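Local structure of uncharacterized protein (Pseudomonas aeruginosa UCBPP-PA14, 3FD9) at the interface of chains A and B. The protein is the antiactivator ExsD, which represses the type III secretion regulon by blocking self-association and DNA binding of the transcriptional activator ExsA. Numbering follows the deposited sequence. Chains: chain A/B, Uncharacterized protein.

The interface of chains A and B. Residues chain A 145, 148; chain B 128-129, 171.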
loop_
_atom_site.group_PDB
_atom_site.type_symbol
_atom_site.label_atom_id
_atom_site.label_comp_id
_atom_site.label_asym_id
_atom_site.label_seq_id
_atom_site.Cartn_x
_atom_site.Cartn_y
_atom_site.Cartn_z
ATOM N N ARG A 145 21.135 -9.520 14.616
ATOM C CA ARG A 145 21.997 -9.710 13.458
ATOM C C ARG A 145 23.380 -9.138 13.725
ATOM O O ARG A 145 24.343 -9.462 13.028
ATOM C CB ARG A 145 21.386 -9.035 12.233
ATOM C CG ARG A 145 20.020 -9.571 11.852
ATOM C CD ARG A 145 20.130 -10.924 11.178
ATOM N NE ARG A 145 18.819 -11.490 10.882
ATOM C CZ ARG A 145 18.630 -12.632 10.231
ATOM N NH1 ARG A 145 19.673 -13.328 9.801
ATOM N NH2 ARG A 145 17.399 -13.074 10.008
ATOM N N GLU A 148 26.088 -11.308 16.572
ATOM C CA GLU A 148 27.028 -12.316 16.084
ATOM C C GLU A 148 28.418 -11.735 15.853
ATOM O O GLU A 148 29.425 -12.361 16.185
ATOM C CB GLU A 148 26.510 -12.950 14.793
ATOM C CG GLU A 148 26.282 -11.954 13.666
ATOM C CD GLU A 148 25.556 -12.566 12.483
ATOM O OE1 GLU A 148 25.493 -13.811 12.407
ATOM O OE2 GLU A 148 25.048 -11.804 11.633
ATOM N N GLU B 128 14.615 -11.838 5.621
ATOM C CA GLU B 128 15.018 -11.246 6.889
ATOM C C GLU B 128 16.383 -10.588 6.751
ATOM O O GLU B 128 16.784 -9.775 7.585
ATOM C CB GLU B 128 15.069 -12.313 7.980
ATOM C CG GLU B 128 13.734 -12.954 8.288
ATOM C CD GLU B 128 13.851 -14.076 9.310
ATOM O OE1 GLU B 128 12.870 -14.307 10.052
ATOM O OE2 GLU B 128 14.920 -14.727 9.376
ATOM N N LEU B 129 17.091 -10.948 5.687
ATOM C CA LEU B 129 18.453 -10.489 5.474
ATOM C C LEU B 129 18.512 -9.244 4.605
ATOM O O LEU B 129 19.367 -8.388 4.814
ATOM C CB LEU B 129 19.298 -11.596 4.839
ATOM C CG LEU B 129 19.822 -12.709 5.742
ATOM C CD1 LEU B 129 20.495 -13.778 4.901
ATOM C CD2 LEU B 129 20.789 -12.149 6.778
ATOM N N GLN B 171 26.361 -13.779 3.945
ATOM C CA GLN B 171 25.319 -14.723 4.320
ATOM C C GLN B 171 24.296 -14.834 3.199
ATOM O O GLN B 171 23.760 -15.908 2.942
ATOM C CB GLN B 171 24.636 -14.289 5.615
ATOM C CG GLN B 171 25.469 -14.507 6.863
ATOM C CD GLN B 171 24.750 -14.065 8.128
ATOM O OE1 GLN B 171 25.300 -14.142 9.227
ATOM N NE2 GLN B 171 23.517 -13.597 7.976
#
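A salt bridge joins A:Arg145 to B:Glu128 across the interface, with the terminal guanidinium nitrogen NH2 3.0 Å from the carboxylate oxygen OE2. The two side chains cross at about a right angle. The carboxylate carbon lies at the edge of the guanidinium, in its plane, but the carboxylate itself is turned by 75°, and no N-H of NH2 is aimed at OE2. The attraction is therefore one of opposite charges rather than a paired, two-pronged hydrogen bond.

Arginine suits this position because it is long enough to leave the C-terminal end of helix 119-147 of chain A and reach helix 119-145 of chain B. Its chain bends about the CB-CG bond (chi2 -76°) and then runs extended to the guanidinium, which reaches the partner helix at two neighbouring residues. While NH2 faces B:Glu128, NH1 of A:Arg145 comes within 3.4 Å of the methyl CD2 of B:Leu129. Leucine supplies a branched apolar surface beside the charged group, a van der Waals contact that may help limit where the guanidinium can swing.

Farther along, A:Glu148, just past the end of the same chain A helix, meets B:Gln171 of helix 151-189. The side chains approach from opposite directions, their carboxylate and amide planes 69° apart. As modelled, the amide oxygen OE1 of B:Gln171 lies 3.2 Å from OE1 of A:Glu148, a doubtful pairing, since an amide oxygen and a carboxylate oxygen normally both accept. At 2.6 Å resolution the amide oxygen and nitrogen are hard to tell apart, and a flipped amide would turn NE2 of B:Gln171 to the carboxylate; glutamine could suit the place by presenting that N-H donor.

Altogether the patch hides 154 Å² of protein surface, a small polar part of an interface that is not exactly two-fold. Whether this packing serves ExsD in solution or belongs to the crystal, the structure alone does not show. Here the salt bridge and the apolar contact probably help hold the helix end of one copy against the two long helices of the helical hairpin of chain B.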